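Local structure of pancreatic lipase related protein 2 (Equus caballus, 1W52) at residues L41-S49 and S89-E99; S275-P286 and C301-Y312. The protein probably hydrolyses galactolipids and triacylglycerols, releasing fatty acids, as a secreted lipase of the alpha/beta-hydrolase superfamily. One frame throughout, in Å; residues are numbered along the deposited sequence.

How the interactions relate
Interactions 1 and 2 lie in series along the chain, their centres about 23 Å apart, and meet at the C-terminal end of helix 87-96. Glu99 of interaction 1 puts OE2 2.9 Å from NE2 of His311 of interaction 2, a probable hydrogen bond. Ile95 CG1 packs 3.6 Å from Ile276 CD1, while Val98 touches both Leu277 and Tyr312. A bound calcium ion lies about 4 Å from the side chain of Glu99, and probably the same ion about 4 Å from that of Tyr312. The predicted charge-relay acid Asp178 is about 10 Å from Met309, side chain to side chain; a bound detergent lies about 12 Å from the side chain of Ser89.

Interaction 1 of 2, residues L41-S49 and S89-E99; sequences LYTNKNPDS and SDMCKKILQVE
Tyr42 reaches from its strand toward helix 87-96, and its ring is met along its length by Ser89, Cys92 and Lys93. With CG anti to its own carbonyl carbon, the phenol is carried along the helix toward Ser89, whose CB lies 3.7 Å from Tyr42 OH. Cys92 CB approaches Tyr42 CD2 at 4.1 Å, while the Cys92 sulfur, bonded to Cys103, stands obliquely to the ring. The Lys93 chain is bent at chi2 (97°) and chi3, which turns its ammonium group past the ring to the corner at Pro47 and Asp48. There NZ, standing somewhat out of the carbonyl plane, gives Asp48 O a hydrogen bond of 2.9 Å; on the way the methylene chain of Lys93 runs past Pro47 O.

This is alpha/beta-hydrolase layering: a helix packs on the central sheet, its segment nearly parallel to strand 41-43 at 21° and 8.6 Å between axes. The disulfide ties the helix to strand 102-107, the neighbour of strand 38-43.

One turn beyond Cys92 along the helix, Leu96 sets CD1 3.9 Å from Tyr42 CB and also against the Thr43 backbone, while CD2 faces the Asn44 amide. That amide spans the end of the contact: ND2 gives Glu99 O a hydrogen bond of 2.9 Å, nearly straight at 164° and with the acceptor in the plane of the Asn44 amide, while OD1 accepts from Thr101 N. Gripped at both ends, the amide has its rotation fixed. The Glu99 carboxylate turns elsewhere, to His311 and His73.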
loop_
_atom_site.group_PDB
_atom_site.type_symbol
_atom_site.label_atom_id
_atom_site.label_comp_id
_atom_site.label_asym_id
_atom_site.label_seq_id
_atom_site.Cartn_x
_atom_site.Cartn_y
_atom_site.Cartn_z
ATOM N N LEU A 41 2.076 7.661 -22.976
ATOM C CA LEU A 41 3.394 7.020 -22.864
ATOM C C LEU A 41 4.489 7.954 -22.359
ATOM O O LEU A 41 4.766 8.984 -22.940
ATOM C CB LEU A 41 3.818 6.354 -24.179
ATOM C CG LEU A 41 5.079 5.470 -24.128
ATOM C CD1 LEU A 41 5.325 4.791 -22.805
ATOM C CD2 LEU A 41 4.984 4.381 -25.133
ATOM N N TYR A 42 5.065 7.564 -21.241
ATOM C CA TYR A 42 6.131 8.279 -20.622
ATOM C C TYR A 42 7.322 7.317 -20.589
ATOM O O TYR A 42 7.167 6.128 -20.329
ATOM C CB TYR A 42 5.731 8.673 -19.211
ATOM C CG TYR A 42 4.661 9.754 -19.076
ATOM C CD1 TYR A 42 5.022 11.091 -19.035
ATOM C CD2 TYR A 42 3.287 9.438 -18.904
ATOM C CE1 TYR A 42 4.044 12.105 -18.868
ATOM C CE2 TYR A 42 2.302 10.452 -18.742
ATOM C CZ TYR A 42 2.692 11.781 -18.724
ATOM O OH TYR A 42 1.787 12.815 -18.573
ATOM N N THR A 43 8.496 7.857 -20.899
ATOM C CA THR A 43 9.779 7.136 -20.942
ATOM C C THR A 43 10.855 8.120 -20.536
ATOM O O THR A 43 10.625 9.326 -20.569
ATOM C CB THR A 43 10.130 6.649 -22.360
ATOM O OG1 THR A 43 9.822 7.682 -23.313
ATOM C CG2 THR A 43 9.290 5.446 -22.777
ATOM N N ASN A 44 12.047 7.627 -20.201
ATOM C CA ASN A 44 13.030 8.503 -19.568
ATOM C C ASN A 44 13.407 9.573 -20.563
ATOM O O ASN A 44 13.845 10.651 -20.186
ATOM C CB ASN A 44 14.263 7.755 -19.108
ATOM C CG ASN A 44 13.935 6.536 -18.347
ATOM O OD1 ASN A 44 13.494 5.560 -18.923
ATOM N ND2 ASN A 44 14.146 6.566 -17.050
ATOM N N LYS A 45 13.199 9.261 -21.840
ATOM C CA LYS A 45 13.455 10.183 -22.933
ATOM C C LYS A 45 12.529 11.396 -22.804
ATOM O O LYS A 45 13.009 12.535 -22.799
ATOM C CB LYS A 45 13.286 9.446 -24.270
ATOM C CG LYS A 45 14.213 8.184 -24.418
ATOM C CD LYS A 45 13.908 7.305 -25.664
ATOM C CE LYS A 45 15.030 6.261 -25.958
ATOM N NZ LYS A 45 14.576 5.051 -26.762
ATOM N N ASN A 46 11.222 11.133 -22.650
ATOM C CA ASN A 46 10.182 12.167 -22.412
ATOM C C ASN A 46 9.422 12.046 -21.088
ATOM O O ASN A 46 8.309 11.527 -21.052
ATOM C CB ASN A 46 9.149 12.171 -23.544
ATOM C CG ASN A 46 8.355 10.878 -23.631
ATOM O OD1 ASN A 46 8.886 9.827 -23.992
ATOM N ND2 ASN A 46 7.072 10.959 -23.318
ATOM N N PRO A 47 10.017 12.534 -20.003
ATOM C CA PRO A 47 9.386 12.488 -18.671
ATOM C C PRO A 47 8.380 13.611 -18.314
ATOM O O PRO A 47 8.138 13.814 -17.133
ATOM C CB PRO A 47 10.598 12.525 -17.726
ATOM C CG PRO A 47 11.687 13.245 -18.495
ATOM C CD PRO A 47 11.371 13.114 -19.955
ATOM N N ASP A 48 7.792 14.295 -19.296
ATOM C CA ASP A 48 6.848 15.364 -18.992
ATOM C C ASP A 48 5.595 15.313 -19.837
ATOM O O ASP A 48 4.500 15.263 -19.296
ATOM C CB ASP A 48 7.498 16.723 -19.156
ATOM C CG ASP A 48 8.735 16.861 -18.338
ATOM O OD1 ASP A 48 8.603 16.734 -17.108
ATOM O OD2 ASP A 48 9.868 17.076 -18.836
ATOM N N SER A 49 5.726 15.368 -21.152
ATOM C CA SER A 49 4.552 15.244 -22.002
ATOM C C SER A 49 4.517 13.804 -22.415
ATOM O O SER A 49 5.493 13.113 -22.261
ATOM C CB SER A 49 4.658 16.129 -23.223
ATOM O OG SER A 49 5.231 15.395 -24.282
ATOM N N SER A 89 -0.266 9.705 -13.902
ATOM C CA SER A 89 0.813 10.359 -14.613
ATOM C C SER A 89 1.847 10.808 -13.595
ATOM O O SER A 89 3.017 10.511 -13.705
ATOM C CB SER A 89 0.287 11.525 -15.481
ATOM O OG SER A 89 0.112 12.739 -14.768
ATOM N N ASP A 90 1.419 11.471 -12.554
ATOM C CA ASP A 90 2.360 11.831 -11.517
ATOM C C ASP A 90 3.262 10.592 -11.121
ATOM O O ASP A 90 4.448 10.712 -10.917
ATOM C CB ASP A 90 1.531 12.477 -10.371
ATOM C CG ASP A 90 2.367 12.857 -9.145
ATOM O OD1 ASP A 90 3.441 13.501 -9.317
ATOM O OD2 ASP A 90 1.997 12.551 -7.963
ATOM N N MET A 91 2.675 9.398 -11.089
ATOM C CA MET A 91 3.300 8.161 -10.600
ATOM C C MET A 91 4.283 7.653 -11.621
ATOM O O MET A 91 5.331 7.145 -11.266
ATOM C CB MET A 91 2.218 7.092 -10.319
ATOM C CG MET A 91 2.750 5.736 -9.856
ATOM S SD MET A 91 1.499 4.484 -9.356
ATOM C CE MET A 91 1.185 5.064 -7.603
ATOM N N CYS A 92 3.941 7.787 -12.895
ATOM C CA CYS A 92 4.863 7.415 -13.981
ATOM C C CYS A 92 6.193 8.162 -13.897
ATOM O O CYS A 92 7.243 7.537 -13.794
ATOM C CB CYS A 92 4.224 7.618 -15.357
ATOM S SG CYS A 92 3.318 6.161 -15.923
ATOM N N LYS A 93 6.136 9.488 -13.956
ATOM C CA LYS A 93 7.265 10.346 -13.610
ATOM C C LYS A 93 8.111 9.858 -12.418
ATOM O O LYS A 93 9.314 9.710 -12.542
ATOM C CB LYS A 93 6.762 11.771 -13.318
ATOM C CG LYS A 93 6.654 12.708 -14.561
ATOM C CD LYS A 93 5.244 12.798 -15.170
ATOM C CE LYS A 93 4.968 14.171 -15.791
ATOM N NZ LYS A 93 3.761 14.135 -16.677
ATOM N N LYS A 94 7.517 9.608 -11.265
ATOM C CA LYS A 94 8.346 9.164 -10.140
ATOM C C LYS A 94 9.099 7.872 -10.520
ATOM O O LYS A 94 10.288 7.707 -10.189
ATOM C CB LYS A 94 7.550 8.935 -8.838
ATOM C CG LYS A 94 6.945 10.187 -8.172
ATOM C CD LYS A 94 6.579 9.946 -6.643
ATOM C CE LYS A 94 5.202 10.538 -6.242
ATOM N NZ LYS A 94 4.901 11.868 -6.820
ATOM N N ILE A 95 8.410 6.952 -11.199
ATOM C CA ILE A 95 9.034 5.672 -11.594
ATOM C C ILE A 95 10.289 5.894 -12.467
ATOM O O ILE A 95 11.285 5.241 -12.275
ATOM C CB ILE A 95 8.025 4.761 -12.332
ATOM C CG1 ILE A 95 7.009 4.201 -11.353
ATOM C CG2 ILE A 95 8.732 3.604 -13.010
ATOM C CD1 ILE A 95 5.910 3.372 -12.036
ATOM N N LEU A 96 10.218 6.839 -13.391
ATOM C CA LEU A 96 11.326 7.194 -14.268
ATOM C C LEU A 96 12.475 7.956 -13.603
ATOM O O LEU A 96 13.540 8.093 -14.190
ATOM C CB LEU A 96 10.804 8.033 -15.433
ATOM C CG LEU A 96 9.724 7.336 -16.258
ATOM C CD1 LEU A 96 9.117 8.298 -17.253
ATOM C CD2 LEU A 96 10.242 6.089 -16.960
ATOM N N GLN A 97 12.301 8.465 -12.396
ATOM C CA GLN A 97 13.474 8.995 -11.687
ATOM C C GLN A 97 14.340 7.887 -11.084
ATOM O O GLN A 97 15.435 8.179 -10.621
ATOM C CB GLN A 97 13.104 9.949 -10.551
ATOM C CG GLN A 97 12.127 11.040 -10.892
ATOM C CD GLN A 97 11.671 11.813 -9.666
ATOM O OE1 GLN A 97 12.105 11.535 -8.542
ATOM N NE2 GLN A 97 10.776 12.771 -9.876
ATOM N N VAL A 98 13.857 6.647 -11.043
ATOM C CA VAL A 98 14.588 5.586 -10.375
ATOM C C VAL A 98 14.979 4.418 -11.237
ATOM O O VAL A 98 15.871 3.673 -10.838
ATOM C CB VAL A 98 13.818 5.049 -9.189
ATOM C CG1 VAL A 98 13.315 6.222 -8.385
ATOM C CG2 VAL A 98 12.661 4.071 -9.607
ATOM N N GLU A 99 14.325 4.244 -12.391
ATOM C CA GLU A 99 14.643 3.155 -13.342
ATOM C C GLU A 99 14.473 3.578 -14.773
ATOM O O GLU A 99 13.785 4.529 -15.043
ATOM C CB GLU A 99 13.879 1.842 -13.056
ATOM C CG GLU A 99 12.349 1.857 -12.970
ATOM C CD GLU A 99 11.752 0.526 -12.432
ATOM O OE1 GLU A 99 11.627 -0.480 -13.188
ATOM O OE2 GLU A 99 11.406 0.473 -11.236
#

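Interaction 2 of 2, residues S275-P286 and C301-Y312; sequences SILNPDGFLAYP and CPAGGCPKMGHY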
loop_
_atom_site.group_PDB
_atom_site.type_symbol
_atom_site.label_atom_id
_atom_site.label_comp_id
_atom_site.label_asym_id
_atom_site.label_seq_id
_atom_site.Cartn_x
_atom_site.Cartn_y
_atom_site.Cartn_z
ATOM N N SER A 275 6.664 4.679 -1.848
ATOM C CA SER A 275 7.589 3.506 -1.938
ATOM C C SER A 275 8.474 3.482 -3.215
ATOM O O SER A 275 9.592 2.948 -3.220
ATOM C CB SER A 275 6.797 2.181 -1.886
ATOM O OG SER A 275 6.360 1.827 -3.163
ATOM N N ILE A 276 7.957 4.050 -4.291
ATOM C CA ILE A 276 8.728 4.167 -5.490
ATOM C C ILE A 276 10.038 4.862 -5.208
ATOM O O ILE A 276 11.090 4.374 -5.640
ATOM C CB ILE A 276 8.001 4.984 -6.490
ATOM C CG1 ILE A 276 6.801 4.211 -7.063
ATOM C CG2 ILE A 276 8.991 5.413 -7.603
ATOM C CD1 ILE A 276 5.988 5.064 -8.038
ATOM N N LEU A 277 9.974 6.021 -4.532
ATOM C CA LEU A 277 11.194 6.766 -4.129
ATOM C C LEU A 277 11.752 6.411 -2.776
ATOM O O LEU A 277 12.801 6.900 -2.439
ATOM C CB LEU A 277 10.949 8.251 -4.112
ATOM C CG LEU A 277 10.288 8.743 -5.376
ATOM C CD1 LEU A 277 10.521 10.202 -5.597
ATOM C CD2 LEU A 277 10.860 8.027 -6.537
ATOM N N ASN A 278 11.106 5.540 -2.017
ATOM C CA ASN A 278 11.498 5.330 -0.643
ATOM C C ASN A 278 11.388 3.915 -0.259
ATOM O O ASN A 278 10.833 3.602 0.786
ATOM C CB ASN A 278 10.588 6.127 0.283
ATOM C CG ASN A 278 10.765 7.615 0.115
ATOM O OD1 ASN A 278 11.739 8.166 0.614
ATOM N ND2 ASN A 278 9.840 8.270 -0.598
ATOM N N PRO A 279 11.970 3.056 -1.065
ATOM C CA PRO A 279 11.757 1.603 -0.939
ATOM C C PRO A 279 11.803 1.104 0.502
ATOM O O PRO A 279 11.002 0.273 0.889
ATOM C CB PRO A 279 12.948 1.016 -1.695
ATOM C CG PRO A 279 13.883 2.263 -2.061
ATOM C CD PRO A 279 12.959 3.426 -2.095
ATOM N N ASP A 280 12.752 1.610 1.293
ATOM C CA ASP A 280 13.004 1.069 2.637
ATOM C C ASP A 280 11.982 1.591 3.613
ATOM O O ASP A 280 12.131 1.451 4.829
ATOM C CB ASP A 280 14.413 1.446 3.127
ATOM C CG ASP A 280 15.521 0.866 2.233
ATOM O OD1 ASP A 280 15.586 -0.401 2.073
ATOM O OD2 ASP A 280 16.357 1.616 1.645
ATOM N N GLY A 281 10.943 2.207 3.068
ATOM C CA GLY A 281 10.069 3.043 3.843
ATOM C C GLY A 281 8.873 2.315 4.400
ATOM O O GLY A 281 8.162 2.848 5.276
ATOM N N PHE A 282 8.643 1.110 3.882
ATOM C CA PHE A 282 7.395 0.405 4.131
ATOM C C PHE A 282 7.661 -1.061 4.160
ATOM O O PHE A 282 7.237 -1.769 3.269
ATOM C CB PHE A 282 6.355 0.679 3.042
ATOM C CG PHE A 282 6.148 2.136 2.705
ATOM C CD1 PHE A 282 5.046 2.814 3.153
ATOM C CD2 PHE A 282 7.017 2.814 1.858
ATOM C CE1 PHE A 282 4.834 4.151 2.774
ATOM C CE2 PHE A 282 6.788 4.179 1.488
ATOM C CZ PHE A 282 5.719 4.829 1.960
ATOM N N LEU A 283 8.371 -1.522 5.170
ATOM C CA LEU A 283 8.688 -2.926 5.256
ATOM C C LEU A 283 7.556 -3.705 5.872
ATOM O O LEU A 283 7.184 -3.466 6.990
ATOM C CB LEU A 283 9.919 -3.142 6.114
ATOM C CG LEU A 283 11.325 -2.699 5.641
ATOM C CD1 LEU A 283 11.572 -1.158 5.665
ATOM C CD2 LEU A 283 12.327 -3.398 6.532
ATOM N N ALA A 284 7.010 -4.665 5.166
ATOM C CA ALA A 284 5.962 -5.454 5.754
ATOM C C ALA A 284 6.508 -6.623 6.558
ATOM O O ALA A 284 7.564 -7.166 6.280
ATOM C CB ALA A 284 5.053 -5.937 4.670
ATOM N N TYR A 285 5.763 -7.022 7.562
ATOM C CA TYR A 285 6.199 -8.090 8.449
ATOM C C TYR A 285 5.152 -9.160 8.330
ATOM O O TYR A 285 3.980 -8.841 8.253
ATOM C CB TYR A 285 6.265 -7.637 9.921
ATOM C CG TYR A 285 7.295 -6.568 10.212
ATOM C CD1 TYR A 285 7.167 -5.328 9.664
ATOM C CD2 TYR A 285 8.388 -6.800 11.026
ATOM C CE1 TYR A 285 8.048 -4.363 9.881
ATOM C CE2 TYR A 285 9.324 -5.778 11.250
ATOM C CZ TYR A 285 9.117 -4.566 10.660
ATOM O OH TYR A 285 9.917 -3.460 10.807
ATOM N N PRO A 286 5.516 -10.428 8.337
ATOM C CA PRO A 286 4.500 -11.467 8.143
ATOM C C PRO A 286 3.847 -11.724 9.489
ATOM O O PRO A 286 4.545 -11.455 10.476
ATOM C CB PRO A 286 5.317 -12.640 7.627
ATOM C CG PRO A 286 6.741 -12.006 7.387
ATOM C CD PRO A 286 6.865 -10.986 8.489
ATOM N N CYS A 301 12.131 -8.074 11.299
ATOM C CA CYS A 301 12.153 -8.629 9.982
ATOM C C CYS A 301 12.708 -10.039 10.078
ATOM O O CYS A 301 13.658 -10.247 10.857
ATOM C CB CYS A 301 13.028 -7.756 9.102
ATOM S SG CYS A 301 12.189 -6.201 8.678
ATOM N N PRO A 302 12.150 -10.979 9.285
ATOM C CA PRO A 302 12.482 -12.420 9.359
ATOM C C PRO A 302 13.855 -12.776 8.733
ATOM O O PRO A 302 14.576 -11.854 8.302
ATOM C CB PRO A 302 11.356 -13.064 8.536
ATOM C CG PRO A 302 11.080 -12.042 7.483
ATOM C CD PRO A 302 11.198 -10.706 8.188
ATOM N N ALA A 303 14.202 -14.073 8.666
ATOM C CA ALA A 303 15.503 -14.515 8.124
ATOM C C ALA A 303 16.014 -13.597 6.990
ATOM O O ALA A 303 16.863 -12.725 7.229
ATOM C CB ALA A 303 15.435 -15.979 7.665
ATOM N N GLY A 304 15.469 -13.737 5.787
ATOM C CA GLY A 304 16.051 -13.069 4.639
ATOM C C GLY A 304 15.875 -11.568 4.555
ATOM O O GLY A 304 16.570 -10.898 3.797
ATOM N N GLY A 305 14.915 -11.038 5.308
ATOM C CA GLY A 305 14.549 -9.618 5.249
ATOM C C GLY A 305 13.037 -9.425 5.150
ATOM O O GLY A 305 12.274 -10.379 4.935
ATOM N N CYS A 306 12.591 -8.192 5.333
ATOM C CA CYS A 306 11.168 -7.919 5.210
ATOM C C CYS A 306 10.969 -7.539 3.768
ATOM O O CYS A 306 11.832 -6.853 3.200
ATOM C CB CYS A 306 10.719 -6.712 6.066
ATOM S SG CYS A 306 10.453 -6.903 7.864
ATOM N N PRO A 307 9.847 -7.923 3.170
ATOM C CA PRO A 307 9.554 -7.472 1.810
ATOM C C PRO A 307 9.369 -5.976 1.848
ATOM O O PRO A 307 8.909 -5.466 2.866
ATOM C CB PRO A 307 8.244 -8.161 1.478
ATOM C CG PRO A 307 7.646 -8.477 2.801
ATOM C CD PRO A 307 8.784 -8.775 3.714
ATOM N N LYS A 308 9.724 -5.269 0.788
ATOM C CA LYS A 308 9.440 -3.855 0.749
ATOM C C LYS A 308 8.064 -3.713 0.121
ATOM O O LYS A 308 7.862 -4.202 -0.974
ATOM C CB LYS A 308 10.524 -3.133 -0.026
ATOM C CG LYS A 308 11.902 -3.240 0.689
ATOM C CD LYS A 308 13.095 -2.923 -0.225
ATOM C CE LYS A 308 14.468 -3.426 0.326
ATOM N NZ LYS A 308 15.584 -2.917 -0.576
ATOM N N MET A 309 7.098 -3.117 0.838
ATOM C CA MET A 309 5.711 -2.998 0.353
ATOM C C MET A 309 5.722 -1.895 -0.632
ATOM O O MET A 309 6.398 -0.918 -0.468
ATOM C CB MET A 309 4.748 -2.623 1.468
ATOM C CG MET A 309 3.302 -2.438 1.008
ATOM S SD MET A 309 2.074 -1.710 2.163
ATOM C CE MET A 309 2.205 -0.087 1.638
ATOM N N GLY A 310 5.024 -2.043 -1.713
ATOM C CA GLY A 310 5.212 -1.054 -2.729
ATOM C C GLY A 310 5.884 -1.545 -3.978
ATOM O O GLY A 310 5.825 -2.702 -4.373
ATOM N N HIS A 311 6.488 -0.584 -4.642
ATOM C CA HIS A 311 7.210 -0.779 -5.886
ATOM C C HIS A 311 8.217 -1.917 -5.838
ATOM O O HIS A 311 8.253 -2.710 -6.771
ATOM C CB HIS A 311 7.950 0.494 -6.221
ATOM C CG HIS A 311 8.183 0.665 -7.670
ATOM N ND1 HIS A 311 7.149 0.790 -8.569
ATOM C CD2 HIS A 311 9.326 0.693 -8.390
ATOM C CE1 HIS A 311 7.649 0.924 -9.786
ATOM N NE2 HIS A 311 8.966 0.882 -9.701
ATOM N N TYR A 312 8.993 -2.015 -4.744
ATOM C CA TYR A 312 10.069 -3.030 -4.661
ATOM C C TYR A 312 9.683 -4.332 -4.008
ATOM O O TYR A 312 10.539 -5.085 -3.538
ATOM C CB TYR A 312 11.369 -2.450 -4.059
ATOM C CG TYR A 312 11.863 -1.263 -4.886
ATOM C CD1 TYR A 312 11.593 0.025 -4.501
ATOM C CD2 TYR A 312 12.506 -1.446 -6.108
ATOM C CE1 TYR A 312 11.996 1.097 -5.250
ATOM C CE2 TYR A 312 12.911 -0.364 -6.890
ATOM C CZ TYR A 312 12.658 0.912 -6.457
ATOM O OH TYR A 312 13.066 2.024 -7.221
#
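A single beta bridge, Leu283 with Lys308, joins the chain leaving helix 257-277 to the disulfide-closed loop before strand 325-329. Met309 N donates a hydrogen bond to Phe282 O at 2.8 Å, and Ala284 N donates one to Pro307 O at 3.1 Å.

At one end the Cys301-Cys306 disulfide lies against Tyr285, whose ring carries Cys306 SG over the centre of one face, 3.7 Å from the centroid, in a sulfur-aromatic contact; Cys301 SG sits obliquely. Leu283 CD2 packs against Cys301 SG, and its CB meets Cys306 CB. An alanine in place of Tyr285 would remove the ring and is likely to leave the disulfide without its aromatic support on that side, opening a gap there.

In the lipase fold this joins the sheet's edge, where Tyr285 pairs with Phe328, to the last turn of helix 257-277. There Ser275 OG is held between the backbone N and carbonyl carbon (chi1 86°), where it accepts a straight bond from His311 N, 2.8 Å at 166°, and is also hydrogen-bonded to Tyr272 O. Gly310 CA passes beside this hydroxyl.

The His311 ring is met obliquely by Ile276 CG1; its ring nitrogens are hydrogen-bonded to Tyr272 and Glu99. Tyr312 lies alongside Pro279, with its edge toward Ile276 O, to which its hydroxyl gives a weak bond of 3.5 Å from OH.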